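Local coordinates for coat protein (PDB 2BBD) that serves as the major coat protein of the capsid of an archaeal icosahedral virus, probably through a double jelly-roll fold like that of bacterial and eukaryotic virus coat proteins, at residues A[28-34]-A[153-159]; A[22-26]-A[127-131]; A[72-76]-A[118-123]. All coordinates share one frame. Numbering follows the deposited sequence.

Contact 1: residues A[28-34]-A[153-159]; sequences NFIRKIR and TITYERV
A classic beta bulge, R31 and K32 both facing T155, interrupts the antiparallel pairing of 28-34 with 153-159, neighbouring strands in a five-stranded sheet of the N-terminal jelly roll. T155 O accepts from R31 N at 2.8 Å and, weakly, from K32 N at 3.4 Å; R31 (phi/psi -92/-34) is the corner in an otherwise extended chain. F29-E157, K32-T155 and R34-T153 are hydrogen-bonded pairs, I30-Y156 and I33-I154 non-hydrogen-bonded. The axes of 32-34 and 153-158 cross at 162°, 4.7 Å at closest approach. E157 N to F29 O, T155 N to K32 O and T153 N to R34 O are 2.8 Å bonds, R34 N to T153 O 2.6 Å. I30, I33, I154 and Y156 share the face that packs on I24 and P25. R31, its CB toward 153-159 (chi1 m, chi2 t, chi3 p), brings NH1 to 2.6 Å from E157 OE1 in a salt bridge, while E157 OE2 pairs with R122. K32 NZ, salt-bridged to E117, shares a water with T153 O and T155 OG1, itself hydrogen-bonded to T5. At the segment's end, V159 CB sits 3.8 Å from the F29 ring centroid, 15° off its normal, a CH-pi contact.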
loop_
_atom_site.group_PDB
_atom_site.type_symbol
_atom_site.label_atom_id
_atom_site.label_comp_id
_atom_site.label_asym_id
_atom_site.label_seq_id
_atom_site.Cartn_x
_atom_site.Cartn_y
_atom_site.Cartn_z
ATOM N N ASN A 28 -4.923 -20.809 -10.392
ATOM C CA ASN A 28 -6.084 -20.967 -9.526
ATOM C C ASN A 28 -6.434 -19.590 -9.005
ATOM O O ASN A 28 -5.894 -18.577 -9.478
ATOM C CB ASN A 28 -5.746 -21.869 -8.338
ATOM C CG ASN A 28 -6.073 -23.325 -8.593
ATOM O OD1 ASN A 28 -7.198 -23.662 -8.968
ATOM N ND2 ASN A 28 -5.094 -24.201 -8.379
ATOM N N PHE A 29 -7.345 -19.550 -8.040
ATOM C CA PHE A 29 -7.708 -18.284 -7.430
ATOM C C PHE A 29 -6.445 -17.833 -6.690
ATOM O O PHE A 29 -5.650 -18.668 -6.252
ATOM C CB PHE A 29 -8.874 -18.470 -6.448
ATOM C CG PHE A 29 -10.237 -18.444 -7.101
ATOM C CD1 PHE A 29 -11.349 -17.984 -6.395
ATOM C CD2 PHE A 29 -10.413 -18.877 -8.416
ATOM C CE1 PHE A 29 -12.622 -17.954 -6.989
ATOM C CE2 PHE A 29 -11.681 -18.852 -9.019
ATOM C CZ PHE A 29 -12.782 -18.392 -8.304
ATOM N N ILE A 30 -6.267 -16.525 -6.552
ATOM C CA ILE A 30 -5.082 -15.974 -5.892
ATOM C C ILE A 30 -5.435 -15.191 -4.631
ATOM O O ILE A 30 -6.252 -14.274 -4.677
ATOM C CB ILE A 30 -4.322 -15.041 -6.869
ATOM C CG1 ILE A 30 -3.819 -15.858 -8.067
ATOM C CG2 ILE A 30 -3.180 -14.321 -6.144
ATOM C CD1 ILE A 30 -3.326 -15.006 -9.240
ATOM N N ARG A 31 -4.824 -15.557 -3.509
ATOM C CA ARG A 31 -5.074 -14.861 -2.252
ATOM C C ARG A 31 -4.054 -13.739 -2.062
ATOM O O ARG A 31 -4.367 -12.683 -1.500
ATOM C CB ARG A 31 -5.021 -15.840 -1.082
ATOM C CG ARG A 31 -6.151 -16.869 -1.088
ATOM C CD ARG A 31 -6.014 -17.791 0.092
ATOM N NE ARG A 31 -6.292 -17.074 1.332
ATOM C CZ ARG A 31 -7.517 -16.751 1.735
ATOM N NH1 ARG A 31 -8.565 -17.092 0.997
ATOM N NH2 ARG A 31 -7.696 -16.076 2.859
ATOM N N LYS A 32 -2.829 -13.957 -2.532
ATOM C CA LYS A 32 -1.831 -12.910 -2.430
ATOM C C LYS A 32 -0.604 -13.089 -3.316
ATOM O O LYS A 32 -0.352 -14.161 -3.864
ATOM C CB LYS A 32 -1.400 -12.708 -0.969
ATOM C CG LYS A 32 -0.445 -13.730 -0.387
ATOM C CD LYS A 32 0.050 -13.250 0.994
ATOM C CE LYS A 32 1.003 -14.244 1.666
ATOM N NZ LYS A 32 2.321 -14.342 0.975
ATOM N N ILE A 33 0.134 -12.000 -3.471
ATOM C CA ILE A 33 1.349 -11.998 -4.258
ATOM C C ILE A 33 2.451 -11.380 -3.415
ATOM O O ILE A 33 2.281 -10.309 -2.834
ATOM C CB ILE A 33 1.191 -11.168 -5.547
ATOM C CG1 ILE A 33 0.133 -11.811 -6.456
ATOM C CG2 ILE A 33 2.528 -11.056 -6.257
ATOM C CD1 ILE A 33 -0.246 -10.942 -7.656
ATOM N N ARG A 34 3.582 -12.060 -3.343
ATOM C CA ARG A 34 4.712 -11.558 -2.583
ATOM C C ARG A 34 5.836 -11.173 -3.534
ATOM O O ARG A 34 6.116 -11.883 -4.508
ATOM C CB ARG A 34 5.213 -12.620 -1.607
ATOM C CG ARG A 34 6.536 -12.256 -0.956
ATOM C CD ARG A 34 7.091 -13.408 -0.135
ATOM N NE ARG A 34 6.314 -13.651 1.073
ATOM C CZ ARG A 34 6.524 -14.674 1.896
ATOM N NH1 ARG A 34 7.490 -15.550 1.631
ATOM N NH2 ARG A 34 5.782 -14.815 2.989
ATOM N N THR A 153 6.340 -14.467 -5.522
ATOM C CA THR A 153 5.759 -15.644 -4.890
ATOM C C THR A 153 4.244 -15.493 -4.819
ATOM O O THR A 153 3.727 -14.489 -4.352
ATOM C CB THR A 153 6.329 -15.858 -3.495
ATOM O OG1 THR A 153 7.741 -16.061 -3.595
ATOM C CG2 THR A 153 5.711 -17.076 -2.855
ATOM N N ILE A 154 3.530 -16.500 -5.289
ATOM C CA ILE A 154 2.081 -16.414 -5.314
ATOM C C ILE A 154 1.383 -17.396 -4.394
ATOM O O ILE A 154 1.739 -18.577 -4.327
ATOM C CB ILE A 154 1.582 -16.606 -6.763
ATOM C CG1 ILE A 154 2.265 -15.574 -7.660
ATOM C CG2 ILE A 154 0.062 -16.448 -6.846
ATOM C CD1 ILE A 154 2.142 -15.873 -9.114
ATOM N N THR A 155 0.402 -16.891 -3.656
ATOM C CA THR A 155 -0.380 -17.745 -2.782
ATOM C C THR A 155 -1.698 -17.998 -3.518
ATOM O O THR A 155 -2.438 -17.066 -3.818
ATOM C CB THR A 155 -0.667 -17.077 -1.427
ATOM O OG1 THR A 155 0.556 -16.912 -0.696
ATOM C CG2 THR A 155 -1.616 -17.947 -0.617
ATOM N N TYR A 156 -1.961 -19.262 -3.833
ATOM C CA TYR A 156 -3.178 -19.639 -4.541
ATOM C C TYR A 156 -4.169 -20.308 -3.621
ATOM O O TYR A 156 -3.865 -20.630 -2.480
ATOM C CB TYR A 156 -2.877 -20.641 -5.660
ATOM C CG TYR A 156 -2.130 -20.090 -6.841
ATOM C CD1 TYR A 156 -0.776 -20.354 -7.016
ATOM C CD2 TYR A 156 -2.785 -19.338 -7.807
ATOM C CE1 TYR A 156 -0.094 -19.886 -8.135
ATOM C CE2 TYR A 156 -2.116 -18.862 -8.924
ATOM C CZ TYR A 156 -0.772 -19.138 -9.083
ATOM O OH TYR A 156 -0.105 -18.642 -10.177
ATOM N N GLU A 157 -5.367 -20.509 -4.142
ATOM C CA GLU A 157 -6.403 -21.231 -3.429
ATOM C C GLU A 157 -7.146 -21.981 -4.522
ATOM O O GLU A 157 -7.592 -21.390 -5.513
ATOM C CB GLU A 157 -7.374 -20.314 -2.682
ATOM C CG GLU A 157 -8.252 -21.095 -1.707
ATOM C CD GLU A 157 -9.268 -20.233 -0.980
ATOM O OE1 GLU A 157 -8.910 -19.129 -0.523
ATOM O OE2 GLU A 157 -10.429 -20.671 -0.853
ATOM N N ARG A 158 -7.237 -23.291 -4.358
ATOM C CA ARG A 158 -7.928 -24.106 -5.327
ATOM C C ARG A 158 -9.413 -24.066 -4.988
ATOM O O ARG A 158 -9.884 -24.764 -4.089
ATOM C CB ARG A 158 -7.391 -25.537 -5.290
ATOM C CG ARG A 158 -8.146 -26.480 -6.189
ATOM C CD ARG A 158 -7.371 -27.759 -6.439
ATOM N NE ARG A 158 -8.234 -28.791 -7.007
ATOM C CZ ARG A 158 -9.123 -29.486 -6.302
ATOM N NH1 ARG A 158 -9.259 -29.258 -5.000
ATOM N NH2 ARG A 158 -9.875 -30.407 -6.895
ATOM N N VAL A 159 -10.137 -23.222 -5.707
ATOM C CA VAL A 159 -11.565 -23.062 -5.504
ATOM C C VAL A 159 -12.297 -23.844 -6.585
ATOM O O VAL A 159 -12.171 -23.556 -7.778
ATOM C CB VAL A 159 -11.957 -21.573 -5.561
ATOM C CG1 VAL A 159 -13.432 -21.408 -5.285
ATOM C CG2 VAL A 159 -11.143 -20.797 -4.530
HETATM O O HOH W 1 -9.298 -22.151 -8.159
HETATM O O HOH W 2 2.422 -15.115 -1.568
#

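Contact 2: residues A[22-26]-A[127-131]; sequences IKIPR and MVQNI
R26 reaches across the loop 127-131 with its guanidinium face over V128 O and Q129 OE1; its CD is 3.1 Å from V128 O and its CG 3.7 Å from I131 CD1. The side chain, m at chi1, t at chi2 and m at chi3, starts toward the loop, and its NE hydrogen-bonds a bound methylpentanediol, probably from the crystallisation liquor. The chain is extended through I22-I24 and continues into P25 (-67/138). One direct backbone hydrogen bond joins the segments: I24 N to I131 O, 2.8 Å and nearly straight. I24 O and I131 N stand 4.7 Å apart, too far to bond directly, and a water bridges them, 2.6 Å from I24 O and 2.7 Å from I131 N; the two CA atoms are 5.3 Å apart. N130 (44/73), in the left-handed region, turns the loop into I131. Beside this opening, K23 lays CD 3.2 Å from I131 O. I24 CB meets I131 CG2 at 3.7 Å, both side chains facing the interior. This is the frayed end of the antiparallel pair of strands 19-24 and 131-137, at the sheet's edge within this chain, with I24 and I131 both packing on I30 of strand 29-43.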
loop_
_atom_site.group_PDB
_atom_site.type_symbol
_atom_site.label_atom_id
_atom_site.label_comp_id
_atom_site.label_asym_id
_atom_site.label_seq_id
_atom_site.Cartn_x
_atom_site.Cartn_y
_atom_site.Cartn_z
ATOM N N ILE A 22 5.288 -7.814 -15.121
ATOM C CA ILE A 22 5.359 -9.225 -14.780
ATOM C C ILE A 22 3.995 -9.867 -14.974
ATOM O O ILE A 22 2.996 -9.393 -14.440
ATOM C CB ILE A 22 5.801 -9.420 -13.313
ATOM C CG1 ILE A 22 7.163 -8.751 -13.087
ATOM C CG2 ILE A 22 5.901 -10.898 -12.985
ATOM C CD1 ILE A 22 7.593 -8.724 -11.605
ATOM N N LYS A 23 3.946 -10.939 -15.750
ATOM C CA LYS A 23 2.677 -11.617 -15.973
ATOM C C LYS A 23 2.444 -12.583 -14.825
ATOM O O LYS A 23 3.324 -13.366 -14.475
ATOM C CB LYS A 23 2.704 -12.384 -17.296
ATOM C CG LYS A 23 1.351 -12.973 -17.678
ATOM C CD LYS A 23 0.284 -11.883 -17.805
ATOM C CE LYS A 23 -0.876 -12.374 -18.645
ATOM N NZ LYS A 23 -0.404 -12.905 -19.968
ATOM N N ILE A 24 1.263 -12.517 -14.228
ATOM C CA ILE A 24 0.935 -13.398 -13.121
ATOM C C ILE A 24 0.170 -14.609 -13.647
ATOM O O ILE A 24 -0.841 -14.464 -14.326
ATOM C CB ILE A 24 0.092 -12.654 -12.078
ATOM C CG1 ILE A 24 0.872 -11.436 -11.565
ATOM C CG2 ILE A 24 -0.282 -13.589 -10.935
ATOM C CD1 ILE A 24 2.211 -11.782 -10.932
ATOM N N PRO A 25 0.657 -15.823 -13.353
ATOM C CA PRO A 25 0.005 -17.061 -13.806
ATOM C C PRO A 25 -1.360 -17.266 -13.137
ATOM O O PRO A 25 -1.506 -17.046 -11.934
ATOM C CB PRO A 25 1.001 -18.153 -13.403
ATOM C CG PRO A 25 2.315 -17.415 -13.284
ATOM C CD PRO A 25 1.912 -16.119 -12.647
ATOM N N ARG A 26 -2.342 -17.701 -13.922
ATOM C CA ARG A 26 -3.703 -17.931 -13.436
ATOM C C ARG A 26 -3.983 -19.409 -13.188
ATOM O O ARG A 26 -4.938 -19.968 -13.726
ATOM C CB ARG A 26 -4.699 -17.372 -14.455
ATOM C CG ARG A 26 -4.464 -15.901 -14.744
ATOM C CD ARG A 26 -5.439 -15.325 -15.756
ATOM N NE ARG A 26 -5.200 -15.828 -17.103
ATOM C CZ ARG A 26 -5.758 -16.924 -17.605
ATOM N NH1 ARG A 26 -6.599 -17.640 -16.867
ATOM N NH2 ARG A 26 -5.485 -17.299 -18.848
HETATM N N MSE A 127 -10.703 -16.781 -13.942
HETATM C CA MSE A 127 -11.835 -16.257 -14.693
HETATM C C MSE A 127 -11.559 -14.935 -15.399
HETATM O O MSE A 127 -12.429 -14.398 -16.094
HETATM C CB MSE A 127 -13.041 -16.123 -13.758
HETATM C CG MSE A 127 -13.528 -17.472 -13.240
HETATM SE SE MSE A 127 -15.090 -17.388 -12.096
HETATM C CE MSE A 127 -16.429 -17.014 -13.450
ATOM N N VAL A 128 -10.347 -14.416 -15.237
ATOM C CA VAL A 128 -9.982 -13.151 -15.864
ATOM C C VAL A 128 -8.784 -13.338 -16.794
ATOM O O VAL A 128 -8.167 -14.402 -16.818
ATOM C CB VAL A 128 -9.621 -12.072 -14.808
ATOM C CG1 VAL A 128 -10.750 -11.920 -13.793
ATOM C CG2 VAL A 128 -8.320 -12.441 -14.117
ATOM N N GLN A 129 -8.459 -12.287 -17.539
ATOM C CA GLN A 129 -7.348 -12.312 -18.478
ATOM C C GLN A 129 -6.252 -11.318 -18.129
ATOM O O GLN A 129 -6.505 -10.272 -17.539
ATOM C CB GLN A 129 -7.842 -11.977 -19.893
ATOM C CG GLN A 129 -8.872 -12.943 -20.458
ATOM C CD GLN A 129 -8.235 -14.129 -21.149
ATOM O OE1 GLN A 129 -7.312 -14.754 -20.617
ATOM N NE2 GLN A 129 -8.729 -14.452 -22.345
ATOM N N ASN A 130 -5.032 -11.672 -18.509
ATOM C CA ASN A 130 -3.862 -10.821 -18.340
ATOM C C ASN A 130 -3.651 -10.075 -17.015
ATOM O O ASN A 130 -3.820 -8.851 -16.941
ATOM C CB ASN A 130 -3.835 -9.829 -19.502
ATOM C CG ASN A 130 -3.871 -10.529 -20.863
ATOM O OD1 ASN A 130 -4.575 -10.100 -21.782
ATOM N ND2 ASN A 130 -3.106 -11.612 -20.991
ATOM N N ILE A 131 -3.279 -10.816 -15.976
ATOM C CA ILE A 131 -2.994 -10.206 -14.685
ATOM C C ILE A 131 -1.537 -9.752 -14.788
ATOM O O ILE A 131 -0.642 -10.572 -14.996
ATOM C CB ILE A 131 -3.112 -11.214 -13.531
ATOM C CG1 ILE A 131 -4.507 -11.856 -13.532
ATOM C CG2 ILE A 131 -2.861 -10.501 -12.201
ATOM C CD1 ILE A 131 -4.680 -12.967 -12.493
HETATM O O HOH W 3 -2.329 -13.381 -16.215
HETATM O O HOH W 4 -4.099 -14.173 -19.768
#

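Contact 3: residues A[72-76]-A[118-123]; sequences KTLYS and FDLARF
The hydrophobic interior of a jelly-roll beta sandwich is bridged here: strand 72-78 belongs to one sheet, strand 108-123 to the facing one, and they meet mainly through side chains, without backbone pairing, with L74 and L120 CA atoms 7.8 Å apart. Both chains bend. L74 (-96/-38) and Y75 form a classic bulge against L66 on the adjacent strand, which sends both side chains toward 118-123. Y75 (chi1 m) offers its ring face to the edge of F118 (chi1 m) in a T-shaped pair, centroids 5.2 Å apart and planes at 75°, with Y75 CD1 3.7 Å from F118 CD2. L74, m at chi1 and t at chi2, places CD1 4.1 Å from L120 CD2 and 4.2 Å from the F123 ring centroid, a CH-pi contact over the face. After L120 the strand turns a corner at A121 (56/-114) and R122; D119 OD2 accepts from A121 N at 2.8 Å, an Asx turn. The Y75 hydroxyl donates across the gap, with OH 2.8 Å from D119 O.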
loop_
_atom_site.group_PDB
_atom_site.type_symbol
_atom_site.label_atom_id
_atom_site.label_comp_id
_atom_site.label_asym_id
_atom_site.label_seq_id
_atom_site.Cartn_x
_atom_site.Cartn_y
_atom_site.Cartn_z
ATOM N N LYS A 72 -8.301 -2.810 -15.443
ATOM C CA LYS A 72 -8.758 -2.922 -14.065
ATOM C C LYS A 72 -7.611 -2.946 -13.055
ATOM O O LYS A 72 -6.779 -3.853 -13.049
ATOM C CB LYS A 72 -9.652 -4.152 -13.933
ATOM C CG LYS A 72 -10.830 -4.095 -14.908
ATOM C CD LYS A 72 -11.623 -5.385 -14.920
ATOM C CE LYS A 72 -12.849 -5.272 -15.812
ATOM N NZ LYS A 72 -13.666 -6.524 -15.782
ATOM N N THR A 73 -7.597 -1.935 -12.191
ATOM C CA THR A 73 -6.548 -1.776 -11.193
ATOM C C THR A 73 -6.879 -2.251 -9.785
ATOM O O THR A 73 -7.856 -1.814 -9.181
ATOM C CB THR A 73 -6.138 -0.312 -11.119
ATOM O OG1 THR A 73 -5.807 0.135 -12.439
ATOM C CG2 THR A 73 -4.935 -0.122 -10.179
ATOM N N LEU A 74 -6.049 -3.150 -9.270
ATOM C CA LEU A 74 -6.212 -3.680 -7.920
ATOM C C LEU A 74 -5.317 -2.883 -6.963
ATOM O O LEU A 74 -5.692 -2.604 -5.829
ATOM C CB LEU A 74 -5.811 -5.158 -7.883
ATOM C CG LEU A 74 -6.609 -6.118 -8.771
ATOM C CD1 LEU A 74 -6.080 -7.536 -8.621
ATOM C CD2 LEU A 74 -8.068 -6.054 -8.382
ATOM N N TYR A 75 -4.132 -2.523 -7.441
ATOM C CA TYR A 75 -3.170 -1.754 -6.661
ATOM C C TYR A 75 -2.459 -0.729 -7.526
ATOM O O TYR A 75 -2.109 -0.998 -8.677
ATOM C CB TYR A 75 -2.098 -2.665 -6.058
ATOM C CG TYR A 75 -2.494 -3.389 -4.796
ATOM C CD1 TYR A 75 -1.963 -3.008 -3.556
ATOM C CD2 TYR A 75 -3.373 -4.468 -4.837
ATOM C CE1 TYR A 75 -2.302 -3.693 -2.388
ATOM C CE2 TYR A 75 -3.721 -5.157 -3.678
ATOM C CZ TYR A 75 -3.181 -4.765 -2.459
ATOM O OH TYR A 75 -3.515 -5.459 -1.324
ATOM N N SER A 76 -2.251 0.447 -6.945
ATOM C CA SER A 76 -1.532 1.539 -7.574
ATOM C C SER A 76 -0.930 2.268 -6.370
ATOM O O SER A 76 -1.559 3.141 -5.771
ATOM C CB SER A 76 -2.481 2.455 -8.343
ATOM O OG SER A 76 -1.737 3.437 -9.040
ATOM N N PHE A 118 0.912 -8.160 -1.622
ATOM C CA PHE A 118 -0.332 -7.645 -2.158
ATOM C C PHE A 118 -1.430 -8.617 -1.741
ATOM O O PHE A 118 -1.415 -9.799 -2.101
ATOM C CB PHE A 118 -0.276 -7.554 -3.691
ATOM C CG PHE A 118 0.850 -6.702 -4.210
ATOM C CD1 PHE A 118 2.160 -7.171 -4.198
ATOM C CD2 PHE A 118 0.606 -5.410 -4.663
ATOM C CE1 PHE A 118 3.220 -6.361 -4.625
ATOM C CE2 PHE A 118 1.644 -4.591 -5.091
ATOM C CZ PHE A 118 2.958 -5.067 -5.070
ATOM N N ASP A 119 -2.370 -8.123 -0.952
ATOM C CA ASP A 119 -3.474 -8.945 -0.506
ATOM C C ASP A 119 -4.560 -8.807 -1.570
ATOM O O ASP A 119 -5.061 -7.719 -1.813
ATOM C CB ASP A 119 -3.959 -8.450 0.857
ATOM C CG ASP A 119 -5.086 -9.292 1.423
ATOM O OD1 ASP A 119 -5.431 -9.070 2.601
ATOM O OD2 ASP A 119 -5.632 -10.162 0.705
ATOM N N LEU A 120 -4.891 -9.912 -2.230
ATOM C CA LEU A 120 -5.919 -9.896 -3.263
ATOM C C LEU A 120 -7.208 -10.545 -2.786
ATOM O O LEU A 120 -8.014 -10.971 -3.605
ATOM C CB LEU A 120 -5.448 -10.634 -4.520
ATOM C CG LEU A 120 -4.419 -9.969 -5.436
ATOM C CD1 LEU A 120 -3.076 -9.903 -4.745
ATOM C CD2 LEU A 120 -4.315 -10.762 -6.727
ATOM N N ALA A 121 -7.399 -10.624 -1.472
ATOM C CA ALA A 121 -8.596 -11.254 -0.921
ATOM C C ALA A 121 -8.617 -12.666 -1.513
ATOM O O ALA A 121 -7.746 -13.484 -1.203
ATOM C CB ALA A 121 -9.838 -10.463 -1.334
ATOM N N ARG A 122 -9.605 -12.965 -2.346
ATOM C CA ARG A 122 -9.633 -14.273 -2.999
ATOM C C ARG A 122 -10.050 -14.018 -4.437
ATOM O O ARG A 122 -11.179 -14.267 -4.833
ATOM C CB ARG A 122 -10.598 -15.238 -2.309
ATOM C CG ARG A 122 -10.206 -16.688 -2.550
ATOM C CD ARG A 122 -11.159 -17.669 -1.900
ATOM N NE ARG A 122 -12.495 -17.582 -2.475
ATOM C CZ ARG A 122 -13.481 -18.426 -2.184
ATOM N NH1 ARG A 122 -13.275 -19.422 -1.323
ATOM N NH2 ARG A 122 -14.669 -18.278 -2.757
ATOM N N PHE A 123 -9.100 -13.488 -5.201
ATOM C CA PHE A 123 -9.280 -13.122 -6.598
ATOM C C PHE A 123 -9.506 -14.320 -7.521
ATOM O O PHE A 123 -8.722 -15.268 -7.527
ATOM C CB PHE A 123 -8.047 -12.341 -7.050
ATOM C CG PHE A 123 -8.226 -11.609 -8.336
ATOM C CD1 PHE A 123 -9.026 -10.478 -8.399
ATOM C CD2 PHE A 123 -7.587 -12.050 -9.493
ATOM C CE1 PHE A 123 -9.192 -9.785 -9.604
ATOM C CE2 PHE A 123 -7.743 -11.368 -10.702
ATOM C CZ PHE A 123 -8.547 -10.231 -10.758
#

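In the fold
Contacts 1, 2 and 3 lie on one side of the chain's centre, their own centres 11 to 12 Å apart. Along the sequence, 22-26 and 28-34 come first, then 72-76, 118-123, 127-131 and 153-159; contacts 1 and 2 therefore interlock, and both of their loops enclose contact 3. Contact 1 pairs neighbours within the five-stranded sheet, contact 2 closes an edge of the sheet of strands 19-24, 131-137, 61-68 and 72-78, which runs on into the second jelly roll, and contact 3 spans the two. I24 on I30 and I154, and F123 on V128 and I131, make one continuous core between these sheets; Y156 OH to P25 O, 2.8 Å, is a probable hydrogen bond.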